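Local coordinates for DNA replication and repair protein RecF (Caldanaerobacter subterraneus subsp. tengcongensis, PDB 5Z69) that binds ATP, probably binds single-stranded DNA, and acts as an ATP-switched recombination mediator in the RecFOR pathway of DNA repair, at residues A[18-23]-A[43-48]; A[123-128]-A[317-322]. All coordinates share one frame; numbering follows the deposited sequence.

Contact 1. Residues A[18-23]-A[43-48]. With AGS (phosphothiophosphoric acid-adenylate ester), chain C.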
loop_
_atom_site.group_PDB
_atom_site.type_symbol
_atom_site.label_atom_id
_atom_site.label_comp_id
_atom_site.label_asym_id
_atom_site.label_seq_id
_atom_site.Cartn_x
_atom_site.Cartn_y
_atom_site.Cartn_z
ATOM N N PHE A 18 18.321 -21.381 -32.165
ATOM C CA PHE A 18 17.703 -20.918 -30.942
ATOM C C PHE A 18 18.495 -21.445 -29.748
ATOM O O PHE A 18 18.586 -22.651 -29.561
ATOM C CB PHE A 18 16.231 -21.345 -30.851
ATOM C CG PHE A 18 15.503 -20.700 -29.702
ATOM C CD1 PHE A 18 14.855 -19.483 -29.870
ATOM C CD2 PHE A 18 15.507 -21.284 -28.447
ATOM C CE1 PHE A 18 14.185 -18.878 -28.817
ATOM C CE2 PHE A 18 14.837 -20.675 -27.370
ATOM C CZ PHE A 18 14.179 -19.468 -27.563
ATOM N N ARG A 19 19.079 -20.534 -28.964
ATOM C CA ARG A 19 19.897 -20.910 -27.808
ATOM C C ARG A 19 20.929 -21.998 -28.183
ATOM O O ARG A 19 21.611 -21.880 -29.194
ATOM C CB ARG A 19 19.003 -21.390 -26.655
ATOM C CG ARG A 19 18.091 -20.312 -26.041
ATOM C CD ARG A 19 18.837 -19.387 -25.055
ATOM N NE ARG A 19 17.897 -18.661 -24.211
ATOM C CZ ARG A 19 18.249 -17.808 -23.243
ATOM N NH1 ARG A 19 19.523 -17.541 -22.986
ATOM N NH2 ARG A 19 17.322 -17.206 -22.527
ATOM N N ASN A 20 21.007 -23.065 -27.392
ATOM C CA ASN A 20 21.889 -24.184 -27.657
ATOM C C ASN A 20 21.172 -25.277 -28.449
ATOM O O ASN A 20 21.737 -26.348 -28.667
ATOM C CB ASN A 20 22.424 -24.769 -26.332
ATOM C CG ASN A 20 21.418 -25.691 -25.642
ATOM O OD1 ASN A 20 20.213 -25.407 -25.599
ATOM N ND2 ASN A 20 21.906 -26.812 -25.125
ATOM N N LEU A 21 19.920 -25.069 -28.847
ATOM C CA LEU A 21 19.179 -26.152 -29.536
ATOM C C LEU A 21 19.713 -26.348 -30.959
ATOM O O LEU A 21 19.979 -25.337 -31.648
ATOM C CB LEU A 21 17.673 -25.816 -29.544
ATOM C CG LEU A 21 16.775 -26.219 -28.370
ATOM C CD1 LEU A 21 17.423 -25.772 -27.192
ATOM C CD2 LEU A 21 15.430 -25.524 -28.422
ATOM N N LYS A 22 19.906 -27.587 -31.386
ATOM C CA LYS A 22 20.298 -27.823 -32.747
ATOM C C LYS A 22 19.114 -27.559 -33.689
ATOM O O LYS A 22 17.968 -27.440 -33.240
ATOM C CB LYS A 22 20.825 -29.237 -32.903
ATOM C CG LYS A 22 21.927 -29.603 -31.928
ATOM C CD LYS A 22 23.191 -28.840 -32.262
ATOM C CE LYS A 22 24.412 -29.295 -31.443
ATOM N NZ LYS A 22 24.502 -28.658 -30.108
ATOM N N LYS A 23 19.425 -27.388 -34.977
ATOM C CA LYS A 23 18.440 -27.076 -36.001
ATOM C C LYS A 23 17.559 -28.290 -36.233
ATOM O O LYS A 23 17.986 -29.274 -36.835
ATOM C CB LYS A 23 19.144 -26.658 -37.287
ATOM C CG LYS A 23 18.283 -25.903 -38.273
ATOM C CD LYS A 23 19.126 -25.558 -39.509
ATOM C CE LYS A 23 18.259 -25.080 -40.655
ATOM N NZ LYS A 23 19.061 -24.363 -41.709
ATOM N N LYS A 43 16.431 -28.206 -21.994
ATOM C CA LYS A 43 15.034 -28.383 -21.600
ATOM C C LYS A 43 14.296 -27.056 -21.496
ATOM O O LYS A 43 13.213 -26.896 -22.050
ATOM C CB LYS A 43 14.926 -29.113 -20.251
ATOM C CG LYS A 43 15.437 -30.531 -20.243
ATOM C CD LYS A 43 15.376 -31.140 -18.846
ATOM C CE LYS A 43 16.426 -30.527 -17.929
ATOM N NZ LYS A 43 16.628 -31.361 -16.713
ATOM N N SER A 44 14.856 -26.105 -20.761
ATOM C CA SER A 44 14.124 -24.867 -20.544
ATOM C C SER A 44 14.186 -23.995 -21.797
ATOM O O SER A 44 13.263 -23.224 -22.069
ATOM C CB SER A 44 14.662 -24.102 -19.327
ATOM O OG SER A 44 16.003 -23.707 -19.571
ATOM N N ASN A 45 15.281 -24.106 -22.546
ATOM C CA ASN A 45 15.366 -23.413 -23.820
ATOM C C ASN A 45 14.204 -23.821 -24.762
ATOM O O ASN A 45 13.638 -22.991 -25.458
ATOM C CB ASN A 45 16.718 -23.690 -24.496
ATOM C CG ASN A 45 17.901 -23.137 -23.700
ATOM O OD1 ASN A 45 17.729 -22.317 -22.815
ATOM N ND2 ASN A 45 19.105 -23.601 -24.022
ATOM N N LEU A 46 13.840 -25.097 -24.761
ATOM C CA LEU A 46 12.776 -25.542 -25.667
ATOM C C LEU A 46 11.425 -24.983 -25.211
ATOM O O LEU A 46 10.614 -24.538 -26.046
ATOM C CB LEU A 46 12.746 -27.063 -25.762
ATOM C CG LEU A 46 11.539 -27.658 -26.493
ATOM C CD1 LEU A 46 11.470 -27.223 -27.954
ATOM C CD2 LEU A 46 11.584 -29.178 -26.396
ATOM N N LEU A 47 11.176 -25.004 -23.904
ATOM C CA LEU A 47 9.976 -24.369 -23.359
ATOM C C LEU A 47 9.957 -22.875 -23.653
ATOM O O LEU A 47 8.903 -22.303 -23.988
ATOM C CB LEU A 47 9.885 -24.603 -21.849
ATOM C CG LEU A 47 8.924 -25.717 -21.407
ATOM C CD1 LEU A 47 9.122 -26.951 -22.242
ATOM C CD2 LEU A 47 9.098 -26.059 -19.957
ATOM N N GLU A 48 11.127 -22.245 -23.567
ATOM C CA GLU A 48 11.237 -20.837 -23.897
ATOM C C GLU A 48 10.875 -20.607 -25.371
ATOM O O GLU A 48 10.227 -19.623 -25.711
ATOM C CB GLU A 48 12.652 -20.328 -23.603
ATOM C CG GLU A 48 12.893 -18.837 -23.878
ATOM C CD GLU A 48 14.326 -18.405 -23.500
ATOM O OE1 GLU A 48 14.492 -17.432 -22.727
ATOM O OE2 GLU A 48 15.279 -19.048 -23.969
HETATM P PG AGS C . 16.069 -26.319 -16.883
HETATM S S1G AGS C . 14.505 -27.490 -16.868
HETATM O O2G AGS C . 17.097 -26.819 -15.812
HETATM O O3G AGS C . 15.571 -24.903 -16.456
HETATM P PB AGS C . 18.162 -26.897 -18.694
HETATM O O1B AGS C . 18.067 -28.021 -19.672
HETATM O O2B AGS C . 18.820 -27.347 -17.378
HETATM O O3B AGS C . 16.719 -26.276 -18.328
HETATM P PA AGS C . 18.740 -24.775 -20.449
HETATM O O1A AGS C . 17.600 -25.382 -21.277
HETATM O O2A AGS C . 18.515 -23.444 -19.800
HETATM O O3A AGS C . 19.148 -25.803 -19.297
HETATM O "O5'" AGS C . 20.036 -24.718 -21.301
HETATM C "C5'" AGS C . 20.821 -23.559 -21.278
HETATM C "C4'" AGS C . 22.146 -23.998 -21.820
HETATM O "O4'" AGS C . 22.330 -23.422 -23.133
HETATM C "C3'" AGS C . 23.335 -23.544 -20.981
HETATM O "O3'" AGS C . 24.372 -24.520 -21.016
HETATM C "C2'" AGS C . 23.703 -22.204 -21.623
HETATM O "O2'" AGS C . 25.085 -21.893 -21.481
HETATM C "C1'" AGS C . 23.361 -22.454 -23.097
HETATM N N9 AGS C . 22.912 -21.267 -23.806
HETATM C C8 AGS C . 22.124 -20.249 -23.325
HETATM N N7 AGS C . 21.907 -19.290 -24.189
HETATM C C5 AGS C . 22.592 -19.699 -25.320
HETATM C C6 AGS C . 22.766 -19.123 -26.593
HETATM N N6 AGS C . 22.215 -17.960 -26.957
HETATM N N1 AGS C . 23.534 -19.783 -27.488
HETATM C C2 AGS C . 24.081 -20.949 -27.129
HETATM N N3 AGS C . 23.991 -21.591 -25.961
HETATM C C4 AGS C . 23.226 -20.910 -25.099
#
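Arg19 reaches from the loop 18-23 to Glu48 on the helix 43-48. Its CB lies 3.4 Å from Asn45 ND2, and CG passes the amide carbon of Asn45. The chain bends at chi2 (-79°), and CD comes 3.2 Å from AGS N7. At the tip, NE bonds to Glu48 OE2 at 2.7 Å and NH2 to Glu48 OE1 at 2.8 Å. This is a side-on, two-nitrogen salt bridge. The guanidinium and carboxylate planes are 11° apart, and both oxygens use their syn lone pairs. The grip fixes the rotation of the guanidinium and turns NH1 toward the adenine. NH1 bonds AGS N7 at 3.2 Å, and NH2 also bonds Ser62. Ser58 and Arg60 also bind the carboxylate. Asn45 ND2 gives a hydrogen bond of 2.6 Å to Asn20 OD1, from above the plane of that carbonyl. Asn45 N bonds to AGS O1A at 2.9 Å. Lys43 and Ser44 belong to the P-loop (Walker A), and their backbone amides hold the phosphates. Beside the Asn20-Asn45 bond, Leu21 CD1 packs on Asn45 CB. The loop, between strands 9-16 and 24-27, covers the first turns of helix 43-55, while Leu46 and Leu47 pack on strand 32-36.

Contact 2. Residues A[123-128]-A[317-322]. With AGS (phosphothiophosphoric acid-adenylate ester), chain C.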
loop_
_atom_site.group_PDB
_atom_site.type_symbol
_atom_site.label_atom_id
_atom_site.label_comp_id
_atom_site.label_asym_id
_atom_site.label_seq_id
_atom_site.Cartn_x
_atom_site.Cartn_y
_atom_site.Cartn_z
ATOM N N VAL A 123 -0.005 -21.567 -20.687
ATOM C CA VAL A 123 0.276 -21.118 -19.324
ATOM C C VAL A 123 1.529 -21.851 -18.891
ATOM O O VAL A 123 1.616 -23.066 -19.056
ATOM C CB VAL A 123 -0.875 -21.423 -18.350
ATOM C CG1 VAL A 123 -0.520 -20.956 -16.918
ATOM C CG2 VAL A 123 -2.148 -20.768 -18.847
ATOM N N ILE A 124 2.505 -21.120 -18.370
ATOM C CA ILE A 124 3.763 -21.744 -18.003
ATOM C C ILE A 124 3.922 -21.690 -16.493
ATOM O O ILE A 124 3.753 -20.640 -15.887
ATOM C CB ILE A 124 4.974 -21.067 -18.705
ATOM C CG1 ILE A 124 6.287 -21.654 -18.196
ATOM C CG2 ILE A 124 4.938 -19.537 -18.549
ATOM C CD1 ILE A 124 7.405 -21.587 -19.227
ATOM N N PHE A 125 4.216 -22.846 -15.910
ATOM C CA PHE A 125 4.415 -22.994 -14.475
ATOM C C PHE A 125 5.894 -23.216 -14.292
ATOM O O PHE A 125 6.456 -24.095 -14.922
ATOM C CB PHE A 125 3.634 -24.186 -13.899
ATOM C CG PHE A 125 2.140 -24.115 -14.093
ATOM C CD1 PHE A 125 1.562 -24.394 -15.333
ATOM C CD2 PHE A 125 1.305 -23.810 -13.020
ATOM C CE1 PHE A 125 0.171 -24.346 -15.492
ATOM C CE2 PHE A 125 -0.078 -23.757 -13.177
ATOM C CZ PHE A 125 -0.643 -24.022 -14.412
ATOM N N SER A 126 6.511 -22.426 -13.421
ATOM C CA SER A 126 7.960 -22.413 -13.243
ATOM C C SER A 126 8.274 -22.145 -11.766
ATOM O O SER A 126 7.478 -21.511 -11.085
ATOM C CB SER A 126 8.590 -21.346 -14.141
ATOM O OG SER A 126 9.988 -21.289 -13.973
ATOM N N PRO A 127 9.421 -22.642 -11.265
ATOM C CA PRO A 127 9.774 -22.378 -9.859
ATOM C C PRO A 127 9.840 -20.884 -9.540
ATOM O O PRO A 127 9.440 -20.470 -8.448
ATOM C CB PRO A 127 11.150 -23.031 -9.710
ATOM C CG PRO A 127 11.169 -24.114 -10.770
ATOM C CD PRO A 127 10.391 -23.539 -11.923
ATOM N N GLU A 128 10.292 -20.085 -10.498
ATOM C CA GLU A 128 10.388 -18.639 -10.314
ATOM C C GLU A 128 9.047 -17.937 -10.096
ATOM O O GLU A 128 9.013 -16.729 -9.876
ATOM C CB GLU A 128 11.088 -17.999 -11.515
ATOM C CG GLU A 128 12.592 -18.207 -11.533
ATOM C CD GLU A 128 12.978 -19.628 -11.892
ATOM O OE1 GLU A 128 14.076 -20.066 -11.480
ATOM O OE2 GLU A 128 12.182 -20.302 -12.587
ATOM N N PRO A 317 -5.853 -23.868 -23.214
ATOM C CA PRO A 317 -4.448 -23.599 -23.547
ATOM C C PRO A 317 -3.558 -24.810 -23.436
ATOM O O PRO A 317 -3.956 -25.837 -22.874
ATOM C CB PRO A 317 -4.033 -22.570 -22.498
ATOM C CG PRO A 317 -4.881 -22.906 -21.323
ATOM C CD PRO A 317 -6.215 -23.292 -21.901
ATOM N N VAL A 318 -2.353 -24.679 -23.977
ATOM C CA VAL A 318 -1.315 -25.667 -23.788
ATOM C C VAL A 318 -0.615 -25.381 -22.462
ATOM O O VAL A 318 -0.413 -24.228 -22.110
ATOM C CB VAL A 318 -0.305 -25.648 -24.961
ATOM C CG1 VAL A 318 0.901 -26.480 -24.600
ATOM C CG2 VAL A 318 -0.996 -26.162 -26.272
ATOM N N LEU A 319 -0.229 -26.422 -21.738
ATOM C CA LEU A 319 0.395 -26.233 -20.437
ATOM C C LEU A 319 1.908 -26.484 -20.526
ATOM O O LEU A 319 2.346 -27.505 -21.064
ATOM C CB LEU A 319 -0.284 -27.152 -19.394
ATOM C CG LEU A 319 -1.546 -26.623 -18.698
ATOM C CD1 LEU A 319 -2.406 -25.751 -19.573
ATOM C CD2 LEU A 319 -2.373 -27.751 -18.093
ATOM N N LEU A 320 2.704 -25.546 -20.012
ATOM C CA LEU A 320 4.152 -25.700 -19.936
ATOM C C LEU A 320 4.648 -25.800 -18.474
ATOM O O LEU A 320 4.454 -24.865 -17.672
ATOM C CB LEU A 320 4.829 -24.526 -20.662
ATOM C CG LEU A 320 4.306 -24.293 -22.097
ATOM C CD1 LEU A 320 4.968 -23.056 -22.640
ATOM C CD2 LEU A 320 4.567 -25.491 -22.949
ATOM N N LEU A 321 5.262 -26.931 -18.138
ATOM C CA LEU A 321 5.675 -27.183 -16.757
ATOM C C LEU A 321 7.188 -27.296 -16.691
ATOM O O LEU A 321 7.763 -28.324 -17.060
ATOM C CB LEU A 321 5.015 -28.454 -16.217
ATOM C CG LEU A 321 3.586 -28.291 -15.686
ATOM C CD1 LEU A 321 2.645 -27.908 -16.818
ATOM C CD2 LEU A 321 3.087 -29.562 -15.003
ATOM N N ASP A 322 7.835 -26.222 -16.258
ATOM C CA ASP A 322 9.292 -26.193 -16.287
ATOM C C ASP A 322 9.869 -26.499 -14.930
ATOM O O ASP A 322 9.790 -25.675 -14.040
ATOM C CB ASP A 322 9.803 -24.836 -16.760
ATOM C CG ASP A 322 11.288 -24.859 -17.094
ATOM O OD1 ASP A 322 11.834 -25.955 -17.336
ATOM O OD2 ASP A 322 11.908 -23.782 -17.132
HETATM P PG AGS C . 16.069 -26.319 -16.883
HETATM S S1G AGS C . 14.505 -27.490 -16.868
HETATM O O2G AGS C . 17.097 -26.819 -15.812
HETATM O O3G AGS C . 15.571 -24.903 -16.456
HETATM P PB AGS C . 18.162 -26.897 -18.694
HETATM O O1B AGS C . 18.067 -28.021 -19.672
HETATM O O2B AGS C . 18.820 -27.347 -17.378
HETATM O O3B AGS C . 16.719 -26.276 -18.328
HETATM P PA AGS C . 18.740 -24.775 -20.449
HETATM O O1A AGS C . 17.600 -25.382 -21.277
HETATM O O2A AGS C . 18.515 -23.444 -19.800
HETATM O O3A AGS C . 19.148 -25.803 -19.297
HETATM O "O5'" AGS C . 20.036 -24.718 -21.301
HETATM C "C5'" AGS C . 20.821 -23.559 -21.278
HETATM C "C4'" AGS C . 22.146 -23.998 -21.820
HETATM O "O4'" AGS C . 22.330 -23.422 -23.133
HETATM C "C3'" AGS C . 23.335 -23.544 -20.981
HETATM O "O3'" AGS C . 24.372 -24.520 -21.016
HETATM C "C2'" AGS C . 23.703 -22.204 -21.623
HETATM O "O2'" AGS C . 25.085 -21.893 -21.481
HETATM C "C1'" AGS C . 23.361 -22.454 -23.097
HETATM N N9 AGS C . 22.912 -21.267 -23.806
HETATM C C8 AGS C . 22.124 -20.249 -23.325
HETATM N N7 AGS C . 21.907 -19.290 -24.189
HETATM C C5 AGS C . 22.592 -19.699 -25.320
HETATM C C6 AGS C . 22.766 -19.123 -26.593
HETATM N N6 AGS C . 22.215 -17.960 -26.957
HETATM N N1 AGS C . 23.534 -19.783 -27.488
HETATM C C2 AGS C . 24.081 -20.949 -27.129
HETATM N N3 AGS C . 23.991 -21.591 -25.961
HETATM C C4 AGS C . 23.226 -20.910 -25.099
#
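Phe125 and Leu321 lie side by side: CG of each is anti to its own carbonyl carbon (chi1 -60° and -83°), which brings Phe125 CD1 within 4.0 Å of Leu321 CD1. Ile124 has CG1 anti to the backbone N (chi1 174°), and its CB meets Leu320 CB at 4.0 Å. This pair is on one face of the sheet; Val123, Phe125, Leu319 and Leu321 are on the other. Four hydrogen bonds join the backbones. Val123 N bonds to Val318 O, and Leu320 N to Val123 O. Phe125 N bonds to Leu320 O at 2.7 Å, and Asp322 N to Phe125 O at 2.9 Å. These are neighbouring parallel strands in the mixed sheet of the P-loop ATPase core, with 122-125 outermost within the chain. Strand 318-321 with Asp322 at its end is consistent with the Walker B motif. Helix 43-55 covers the Ile124 and Leu320 face, and helix 291-313 touches Val123 and Phe125. Asp322 OD1 is 3.1 Å from AGS S1G and is hydrogen-bonded by Thr348. An alanine here would probably leave Thr348 OG1 without this acceptor and open a gap beside the thiophosphate. Pro127 CD lies 3.1 Å from Asp322 O.

In the fold
Contact 1 comes first along the chain and closes before contact 2 opens. Their centres are about 16 Å apart, and all four segments belong to the RecF/RecN/SMC N-terminal domain. Helix 43-55 connects them. It carries one half of contact 1 and packs on the strands of contact 2, where Leu47 CD2 lies 3.5 Å from Asp322 CB. Strand 32-36, which precedes the P-loop, belongs to the same mixed sheet as 122-125 and 318-321. Contact 1 spans the nucleotide from the adenine to the phosphates; contact 2 meets it at the thiophosphate, through Asp322. The two together frame one ATP site, consistent with a protein that responds to ATP.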